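Local coordinates for protein intramolecular trans-sialidase (Macrobdella decora, PDB 3SLI) that acts as an intramolecular trans-sialidase, cleaving sialosides such as 3'-sialyllactose and releasing the sialic acid as 2,7-anhydro-Neu5Ac, at residues L115-A120 and D139-I144; K32-G37 and I175-N180; Y92-P97 and L132-D137. All blocks are in the same frame, centred on the assembly; numbering follows the deposited sequence.

All three contacts lie in the N-terminal sialidase domain, a lectin-like beta sandwich, and draw on its larger antiparallel sheet. Contact 1 is the buried one: a loop after strand 131-137 lays two phenylalanines on the end of strand 107-118. Contact 2, partly buried about 11 Å away between centres, mixes a methionine-valine contact with close approaches to backbone carbonyls, and has the only hydrogen bond across any of the three pairs of segments, a weak one. At the surface, contact 3 sets edge strands of the two sheets side by side through aliphatic chains and an arginine. Gln36 OE1 ties contact 2 to contact 1 at Ala119 N; Tyr92 OH ties contact 3 to it at Ala140 O.

Contact 1 of 3, residues L115-A120 and D139-I144; sequences LKADAA and DAFKFI
Phe141, Ala117 and Phe143 bury most of the surface here, the small alanine touching both large rings. Phe141 CG is anti to the backbone N (chi1 -177°), which carries the ring across to the end of strand 115-118. There Ala119 CA lies over one face, 3.8 Å from the centroid of the Phe141 ring and only 15° off its normal, a CH-pi contact from the main chain. The Asp118 carbonyl approaches the same ring obliquely, its O 3.6 Å from Phe141 CE1, and the methyl of Ala117 comes within 4.0 Å of Phe141 CZ. That methyl also sits over a face of Phe143, with Ala117 CB 3.5 Å from Phe143 CE1. Ile144 CG1 lies over the opposite face; both it and the alanine methyl are displaced toward the rim. At the ring's edge, Leu115 CD2 extends the apolar surface. No hydrogen bond crosses the contact. Alanine's single methyl lets two rings come close to the strand, and the phenylalanines give the irregular loop broad apolar surfaces to lay against it. Around this patch, Phe69 of strand 67-74 meets the Phe143 ring, Ile81 of strand 79-85 touches Leu115, and strand 37-45 pairs with 107-118 through Gly37 and Ile39.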
loop_
_atom_site.group_PDB
_atom_site.type_symbol
_atom_site.label_atom_id
_atom_site.label_comp_id
_atom_site.label_asym_id
_atom_site.label_seq_id
_atom_site.Cartn_x
_atom_site.Cartn_y
_atom_site.Cartn_z
ATOM N N LEU A 115 -21.176 13.814 -9.424
ATOM C CA LEU A 115 -20.558 14.084 -10.704
ATOM C C LEU A 115 -20.869 15.542 -11.003
ATOM O O LEU A 115 -22.023 15.975 -10.912
ATOM C CB LEU A 115 -21.133 13.214 -11.823
ATOM C CG LEU A 115 -20.659 13.808 -13.151
ATOM C CD1 LEU A 115 -19.268 13.303 -13.489
ATOM C CD2 LEU A 115 -21.641 13.536 -14.249
ATOM N N LYS A 116 -19.841 16.286 -11.362
ATOM C CA LYS A 116 -19.986 17.687 -11.696
ATOM C C LYS A 116 -19.597 17.879 -13.167
ATOM O O LYS A 116 -18.496 17.490 -13.579
ATOM C CB LYS A 116 -19.077 18.505 -10.777
ATOM C CG LYS A 116 -18.890 19.960 -11.138
ATOM C CD LYS A 116 -17.859 20.546 -10.189
ATOM C CE LYS A 116 -17.490 21.949 -10.558
ATOM N NZ LYS A 116 -16.587 22.517 -9.518
ATOM N N ALA A 117 -20.533 18.401 -13.962
ATOM C CA ALA A 117 -20.308 18.671 -15.386
ATOM C C ALA A 117 -20.306 20.195 -15.514
ATOM O O ALA A 117 -21.358 20.835 -15.565
ATOM C CB ALA A 117 -21.418 18.050 -16.241
ATOM N N ASP A 118 -19.102 20.749 -15.561
ATOM C CA ASP A 118 -18.856 22.186 -15.602
ATOM C C ASP A 118 -18.620 22.714 -17.019
ATOM O O ASP A 118 -17.495 22.661 -17.528
ATOM C CB ASP A 118 -17.627 22.448 -14.717
ATOM C CG ASP A 118 -17.395 23.913 -14.407
ATOM O OD1 ASP A 118 -17.920 24.804 -15.108
ATOM O OD2 ASP A 118 -16.641 24.160 -13.442
ATOM N N ALA A 119 -19.659 23.286 -17.622
ATOM C CA ALA A 119 -19.557 23.831 -18.974
ATOM C C ALA A 119 -18.546 24.970 -19.082
ATOM O O ALA A 119 -17.715 24.983 -19.985
ATOM C CB ALA A 119 -20.923 24.287 -19.463
ATOM N N ALA A 120 -18.596 25.904 -18.138
ATOM C CA ALA A 120 -17.692 27.056 -18.135
ATOM C C ALA A 120 -16.219 26.658 -18.131
ATOM O O ALA A 120 -15.392 27.293 -18.784
ATOM C CB ALA A 120 -17.994 27.958 -16.938
ATOM N N ASP A 139 -11.962 19.846 -24.727
ATOM C CA ASP A 139 -12.134 21.119 -25.419
ATOM C C ASP A 139 -13.564 21.182 -25.960
ATOM O O ASP A 139 -14.208 22.228 -25.919
ATOM C CB ASP A 139 -11.114 21.274 -26.556
ATOM C CG ASP A 139 -9.699 21.538 -26.047
ATOM O OD1 ASP A 139 -9.536 22.359 -25.112
ATOM O OD2 ASP A 139 -8.746 20.927 -26.588
ATOM N N ALA A 140 -14.054 20.060 -26.472
ATOM C CA ALA A 140 -15.416 19.994 -26.982
ATOM C C ALA A 140 -16.286 19.453 -25.847
ATOM O O ALA A 140 -16.475 18.246 -25.710
ATOM C CB ALA A 140 -15.486 19.087 -28.208
ATOM N N PHE A 141 -16.747 20.348 -24.983
ATOM C CA PHE A 141 -17.581 19.950 -23.862
ATOM C C PHE A 141 -18.946 19.438 -24.335
ATOM O O PHE A 141 -19.595 20.048 -25.194
ATOM C CB PHE A 141 -17.750 21.114 -22.881
ATOM C CG PHE A 141 -18.536 20.757 -21.646
ATOM C CD1 PHE A 141 -17.916 20.141 -20.569
ATOM C CD2 PHE A 141 -19.905 21.018 -21.570
ATOM C CE1 PHE A 141 -18.643 19.787 -19.434
ATOM C CE2 PHE A 141 -20.639 20.665 -20.438
ATOM C CZ PHE A 141 -20.007 20.048 -19.370
ATOM N N LYS A 142 -19.380 18.319 -23.763
ATOM C CA LYS A 142 -20.661 17.717 -24.119
ATOM C C LYS A 142 -21.453 17.326 -22.872
ATOM O O LYS A 142 -20.881 17.132 -21.793
ATOM C CB LYS A 142 -20.440 16.436 -24.945
ATOM C CG LYS A 142 -19.610 16.583 -26.213
ATOM C CD LYS A 142 -20.343 17.386 -27.264
ATOM C CE LYS A 142 -19.487 17.569 -28.502
ATOM N NZ LYS A 142 -20.209 18.351 -29.539
ATOM N N PHE A 143 -22.771 17.256 -23.005
ATOM C CA PHE A 143 -23.608 16.793 -21.910
ATOM C C PHE A 143 -24.910 16.195 -22.443
ATOM O O PHE A 143 -25.010 15.894 -23.633
ATOM C CB PHE A 143 -23.834 17.837 -20.810
ATOM C CG PHE A 143 -24.068 17.218 -19.450
ATOM C CD1 PHE A 143 -23.210 16.217 -18.975
ATOM C CD2 PHE A 143 -25.168 17.569 -18.679
ATOM C CE1 PHE A 143 -23.454 15.577 -17.755
ATOM C CE2 PHE A 143 -25.425 16.934 -17.454
ATOM C CZ PHE A 143 -24.570 15.937 -16.991
ATOM N N ILE A 144 -25.894 16.003 -21.577
ATOM C CA ILE A 144 -27.149 15.377 -21.973
ATOM C C ILE A 144 -27.829 16.024 -23.184
ATOM O O ILE A 144 -28.392 15.328 -24.029
ATOM C CB ILE A 144 -28.089 15.253 -20.753
ATOM C CG1 ILE A 144 -27.404 14.387 -19.683
ATOM C CG2 ILE A 144 -29.427 14.648 -21.163
ATOM C CD1 ILE A 144 -28.158 14.277 -18.370
#

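Contact 2 of 3, residues K32-G37 and I175-N180; sequences KAMTQG and IKVYSN
Val177 meets Met34 first, its CG1 methyl lying 3.6 Å from Met34 CE and 3.7 Å from Met34 SD. The branched valine offers a compact methyl, and the flexible thioether bends at its last torsion (chi3 80°) to meet it. At Tyr178 the main chain takes over: the carbonyl O stands 3.2 Å from Met34 CE and 3.1 Å from Gly37 CA, while the aromatic ring leads away to Thr38 and Ile40. This is where strand 170-178 ends in the lectin-like beta sandwich, between strands 5-14 and 37-45 of one antiparallel sheet. Gly37 opens strand 37-45 at backbone angles (phi 145°, psi -170°) where a CB would jam against the carbonyl O of Gln36; a CB would also clash with Tyr178 O and Met34 CE, so its absence permits the close approach. Ser179 turns its hydroxyl to Pro2 O. Gly37 CA makes a CA-H...O contact with Ser179 O at 3.4 Å, and Gln36 NE2 gives Ser179 O a weak, bent hydrogen bond of 3.2 Å. The amide of Gln36 thereby works at both ends, since its OE1 accepts from Ala119 N. Asn180 follows, its CA beside Gln36 NE2 and its carbonyl O hydrogen-bonded to Thr38 OG1.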
loop_
_atom_site.group_PDB
_atom_site.type_symbol
_atom_site.label_atom_id
_atom_site.label_comp_id
_atom_site.label_asym_id
_atom_site.label_seq_id
_atom_site.Cartn_x
_atom_site.Cartn_y
_atom_site.Cartn_z
ATOM N N LYS A 32 -33.664 15.805 -19.123
ATOM C CA LYS A 32 -33.421 15.208 -20.443
ATOM C C LYS A 32 -32.732 16.155 -21.418
ATOM O O LYS A 32 -32.345 15.734 -22.514
ATOM C CB LYS A 32 -34.727 14.710 -21.077
ATOM C CG LYS A 32 -35.351 13.507 -20.407
ATOM C CD LYS A 32 -36.747 13.228 -20.965
ATOM C CE LYS A 32 -37.456 12.167 -20.122
ATOM N NZ LYS A 32 -38.838 11.820 -20.578
ATOM N N ALA A 33 -32.548 17.415 -21.019
ATOM C CA ALA A 33 -31.914 18.408 -21.885
ATOM C C ALA A 33 -30.787 19.217 -21.231
ATOM O O ALA A 33 -30.369 20.243 -21.762
ATOM C CB ALA A 33 -32.979 19.354 -22.450
ATOM N N MET A 34 -30.249 18.723 -20.118
ATOM C CA MET A 34 -29.170 19.413 -19.403
ATOM C C MET A 34 -27.935 19.705 -20.246
ATOM O O MET A 34 -27.386 18.815 -20.907
ATOM C CB MET A 34 -28.755 18.604 -18.175
ATOM C CG MET A 34 -29.831 18.514 -17.125
ATOM S SD MET A 34 -29.446 17.342 -15.819
ATOM C CE MET A 34 -28.331 18.322 -14.796
ATOM N N THR A 35 -27.490 20.956 -20.218
ATOM C CA THR A 35 -26.311 21.371 -20.964
ATOM C C THR A 35 -25.076 21.212 -20.079
ATOM O O THR A 35 -23.945 21.235 -20.565
ATOM C CB THR A 35 -26.432 22.839 -21.417
ATOM O OG1 THR A 35 -26.690 23.668 -20.277
ATOM C CG2 THR A 35 -27.581 22.990 -22.401
ATOM N N GLN A 36 -25.326 21.074 -18.777
ATOM C CA GLN A 36 -24.300 20.896 -17.746
ATOM C C GLN A 36 -25.057 20.600 -16.451
ATOM O O GLN A 36 -26.271 20.382 -16.481
ATOM C CB GLN A 36 -23.495 22.174 -17.561
ATOM C CG GLN A 36 -24.325 23.326 -17.036
ATOM C CD GLN A 36 -23.491 24.318 -16.272
ATOM O OE1 GLN A 36 -22.268 24.364 -16.421
ATOM N NE2 GLN A 36 -24.140 25.107 -15.421
ATOM N N GLY A 37 -24.357 20.576 -15.319
ATOM C CA GLY A 37 -25.042 20.319 -14.066
ATOM C C GLY A 37 -24.267 19.532 -13.031
ATOM O O GLY A 37 -23.073 19.279 -13.187
ATOM N N ILE A 175 -31.193 11.469 -4.080
ATOM C CA ILE A 175 -30.631 11.962 -5.324
ATOM C C ILE A 175 -31.118 13.389 -5.548
ATOM O O ILE A 175 -32.285 13.700 -5.309
ATOM C CB ILE A 175 -30.980 11.095 -6.570
ATOM C CG1 ILE A 175 -30.282 11.688 -7.801
ATOM C CG2 ILE A 175 -32.494 11.008 -6.788
ATOM C CD1 ILE A 175 -30.525 10.939 -9.083
ATOM N N LYS A 176 -30.192 14.253 -5.942
ATOM C CA LYS A 176 -30.470 15.652 -6.234
ATOM C C LYS A 176 -29.755 15.961 -7.537
ATOM O O LYS A 176 -28.565 15.655 -7.690
ATOM C CB LYS A 176 -29.923 16.568 -5.134
ATOM C CG LYS A 176 -30.732 16.583 -3.850
ATOM C CD LYS A 176 -30.071 17.480 -2.817
ATOM C CE LYS A 176 -30.951 17.656 -1.587
ATOM N NZ LYS A 176 -31.267 16.364 -0.907
ATOM N N VAL A 177 -30.494 16.518 -8.490
ATOM C CA VAL A 177 -29.946 16.875 -9.792
ATOM C C VAL A 177 -30.067 18.394 -9.923
ATOM O O VAL A 177 -31.178 18.933 -9.825
ATOM C CB VAL A 177 -30.747 16.199 -10.941
ATOM C CG1 VAL A 177 -30.119 16.515 -12.288
ATOM C CG2 VAL A 177 -30.820 14.696 -10.727
ATOM N N TYR A 178 -28.927 19.065 -10.111
ATOM C CA TYR A 178 -28.840 20.525 -10.264
ATOM C C TYR A 178 -28.454 20.890 -11.692
ATOM O O TYR A 178 -27.637 20.208 -12.309
ATOM C CB TYR A 178 -27.735 21.096 -9.370
ATOM C CG TYR A 178 -27.920 20.894 -7.892
ATOM C CD1 TYR A 178 -27.642 19.666 -7.297
ATOM C CD2 TYR A 178 -28.348 21.945 -7.077
ATOM C CE1 TYR A 178 -27.786 19.484 -5.924
ATOM C CE2 TYR A 178 -28.495 21.778 -5.705
ATOM C CZ TYR A 178 -28.214 20.546 -5.135
ATOM O OH TYR A 178 -28.361 20.372 -3.776
ATOM N N SER A 179 -29.001 21.985 -12.205
ATOM C CA SER A 179 -28.650 22.435 -13.546
ATOM C C SER A 179 -27.324 23.190 -13.478
ATOM O O SER A 179 -26.623 23.341 -14.479
ATOM C CB SER A 179 -29.728 23.376 -14.093
ATOM O OG SER A 179 -29.812 24.545 -13.295
ATOM N N ASN A 180 -27.011 23.703 -12.293
ATOM C CA ASN A 180 -25.790 24.469 -12.060
ATOM C C ASN A 180 -24.624 23.602 -11.568
ATOM O O ASN A 180 -24.827 22.509 -11.025
ATOM C CB ASN A 180 -26.068 25.600 -11.053
ATOM C CG ASN A 180 -26.681 25.097 -9.757
ATOM O OD1 ASN A 180 -27.751 24.499 -9.758
ATOM N ND2 ASN A 180 -26.008 25.347 -8.644
#

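Contact 3 of 3, residues Y92-P97 and L132-D137; sequences YTLDRP and LLATLD
Arg96 lies across Leu133 where two edge strands of the lectin-like beta sandwich meet: strands 92-96 and 132-137 run roughly antiparallel, 158° between their directions. Strand 91-96 ends the six-stranded sheet and strand 131-137 belongs to the other, so side chains join the pair with no hydrogen bond between them. A classic beta bulge opposite Leu126 makes the consecutive Leu133 and Ala134 both point toward strand 92-96, and the arginine follows the first of them from CB as far as the guanidinium carbon. Its CB lies 4.2 Å from Leu133 CB; CG and then CD pass the Leu133 carbonyl, Arg96 CD coming within 3.5 Å of Leu133 O. The chain bends at chi3 (77°), and Arg96 NE lies 3.9 Å from Leu133 CD2, with that methyl over one face of the guanidinium, toward its rim. Arg96 NE also makes a weak hydrogen bond of 3.3 Å to Pro97 O. At the tip, NH2 is hydrogen-bonded to Ala98 O and NH1 to Lys662 O, far along the chain. Arginine thus combines a long aliphatic shaft for the leucine with a charged end that meets carbonyl oxygens. Leu94 fills the middle: its CD1 is 3.6 Å from Ala134 CB, whose small size permits the approach, and its CD2 is 3.8 Å from Leu136 CB. Leu136 slides past it in the opposite direction, Leu136 CD2 ending 3.7 Å from Thr93 O.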
loop_
_atom_site.group_PDB
_atom_site.type_symbol
_atom_site.label_atom_id
_atom_site.label_comp_id
_atom_site.label_asym_id
_atom_site.label_seq_id
_atom_site.Cartn_x
_atom_site.Cartn_y
_atom_site.Cartn_z
ATOM N N TYR A 92 -17.204 9.788 -24.032
ATOM C CA TYR A 92 -16.398 10.350 -22.952
ATOM C C TYR A 92 -16.532 9.474 -21.713
ATOM O O TYR A 92 -17.640 9.200 -21.254
ATOM C CB TYR A 92 -16.880 11.767 -22.617
ATOM C CG TYR A 92 -16.622 12.823 -23.675
ATOM C CD1 TYR A 92 -16.016 12.506 -24.895
ATOM C CD2 TYR A 92 -16.964 14.158 -23.437
ATOM C CE1 TYR A 92 -15.753 13.490 -25.851
ATOM C CE2 TYR A 92 -16.707 15.152 -24.389
ATOM C CZ TYR A 92 -16.101 14.808 -25.589
ATOM O OH TYR A 92 -15.837 15.786 -26.517
ATOM N N THR A 93 -15.405 9.035 -21.169
ATOM C CA THR A 93 -15.433 8.177 -19.988
ATOM C C THR A 93 -14.465 8.691 -18.930
ATOM O O THR A 93 -13.465 9.336 -19.250
ATOM C CB THR A 93 -15.070 6.714 -20.355
ATOM O OG1 THR A 93 -13.760 6.679 -20.934
ATOM C CG2 THR A 93 -16.073 6.134 -21.362
ATOM N N LEU A 94 -14.777 8.401 -17.675
ATOM C CA LEU A 94 -13.962 8.807 -16.530
ATOM C C LEU A 94 -14.304 7.856 -15.384
ATOM O O LEU A 94 -15.484 7.607 -15.112
ATOM C CB LEU A 94 -14.289 10.246 -16.111
ATOM C CG LEU A 94 -13.490 10.788 -14.923
ATOM C CD1 LEU A 94 -11.999 10.793 -15.270
ATOM C CD2 LEU A 94 -13.976 12.181 -14.557
ATOM N N ASP A 95 -13.284 7.322 -14.720
ATOM C CA ASP A 95 -13.507 6.397 -13.614
ATOM C C ASP A 95 -12.291 6.333 -12.692
ATOM O O ASP A 95 -11.241 6.895 -12.999
ATOM C CB ASP A 95 -13.804 4.986 -14.159
ATOM C CG ASP A 95 -12.572 4.320 -14.769
ATOM O OD1 ASP A 95 -12.266 4.590 -15.951
ATOM O OD2 ASP A 95 -11.903 3.532 -14.061
ATOM N N ARG A 96 -12.467 5.712 -11.534
ATOM C CA ARG A 96 -11.370 5.503 -10.593
ATOM C C ARG A 96 -11.689 4.231 -9.822
ATOM O O ARG A 96 -12.750 4.118 -9.212
ATOM C CB ARG A 96 -11.179 6.666 -9.609
ATOM C CG ARG A 96 -9.716 6.787 -9.145
ATOM C CD ARG A 96 -9.545 7.357 -7.736
ATOM N NE ARG A 96 -9.854 6.368 -6.707
ATOM C CZ ARG A 96 -9.242 6.285 -5.529
ATOM N NH1 ARG A 96 -8.274 7.129 -5.209
ATOM N NH2 ARG A 96 -9.610 5.354 -4.669
ATOM N N PRO A 97 -10.817 3.215 -9.932
ATOM C CA PRO A 97 -11.006 1.933 -9.237
ATOM C C PRO A 97 -10.980 2.126 -7.723
ATOM O O PRO A 97 -10.549 3.178 -7.228
ATOM C CB PRO A 97 -9.787 1.118 -9.678
ATOM C CG PRO A 97 -9.432 1.697 -11.004
ATOM C CD PRO A 97 -9.617 3.181 -10.784
ATOM N N LEU A 132 -12.208 14.058 -4.003
ATOM C CA LEU A 132 -12.241 14.299 -5.449
ATOM C C LEU A 132 -11.461 13.111 -6.019
ATOM O O LEU A 132 -10.269 12.964 -5.743
ATOM C CB LEU A 132 -11.515 15.601 -5.795
ATOM C CG LEU A 132 -11.162 15.796 -7.276
ATOM C CD1 LEU A 132 -12.423 15.797 -8.141
ATOM C CD2 LEU A 132 -10.383 17.081 -7.448
ATOM N N LEU A 133 -12.123 12.272 -6.810
ATOM C CA LEU A 133 -11.486 11.074 -7.359
ATOM C C LEU A 133 -10.815 11.200 -8.716
ATOM O O LEU A 133 -9.722 10.669 -8.920
ATOM C CB LEU A 133 -12.498 9.929 -7.410
ATOM C CG LEU A 133 -13.244 9.602 -6.112
ATOM C CD1 LEU A 133 -14.398 8.691 -6.442
ATOM C CD2 LEU A 133 -12.314 8.973 -5.082
ATOM N N ALA A 134 -11.468 11.865 -9.661
ATOM C CA ALA A 134 -10.894 11.995 -10.990
ATOM C C ALA A 134 -11.428 13.222 -11.711
ATOM O O ALA A 134 -12.487 13.745 -11.359
ATOM C CB ALA A 134 -11.178 10.733 -11.801
ATOM N N THR A 135 -10.701 13.640 -12.740
ATOM C CA THR A 135 -11.049 14.810 -13.526
ATOM C C THR A 135 -10.842 14.518 -15.009
ATOM O O THR A 135 -9.869 13.855 -15.391
ATOM C CB THR A 135 -10.146 15.996 -13.125
ATOM O OG1 THR A 135 -10.298 16.253 -11.724
ATOM C CG2 THR A 135 -10.499 17.252 -13.906
ATOM N N LEU A 136 -11.786 14.964 -15.833
ATOM C CA LEU A 136 -11.702 14.795 -17.277
ATOM C C LEU A 136 -11.839 16.176 -17.903
ATOM O O LEU A 136 -12.754 16.927 -17.558
ATOM C CB LEU A 136 -12.815 13.876 -17.798
ATOM C CG LEU A 136 -12.912 13.703 -19.322
ATOM C CD1 LEU A 136 -11.679 12.992 -19.863
ATOM C CD2 LEU A 136 -14.165 12.924 -19.675
ATOM N N ASP A 137 -10.889 16.529 -18.760
ATOM C CA ASP A 137 -10.903 17.816 -19.454
ATOM C C ASP A 137 -11.154 17.574 -20.936
ATOM O O ASP A 137 -10.560 16.671 -21.534
ATOM C CB ASP A 137 -9.575 18.557 -19.263
ATOM C CG ASP A 137 -9.324 18.936 -17.819
ATOM O OD1 ASP A 137 -10.187 19.603 -17.224
ATOM O OD2 ASP A 137 -8.274 18.561 -17.268
#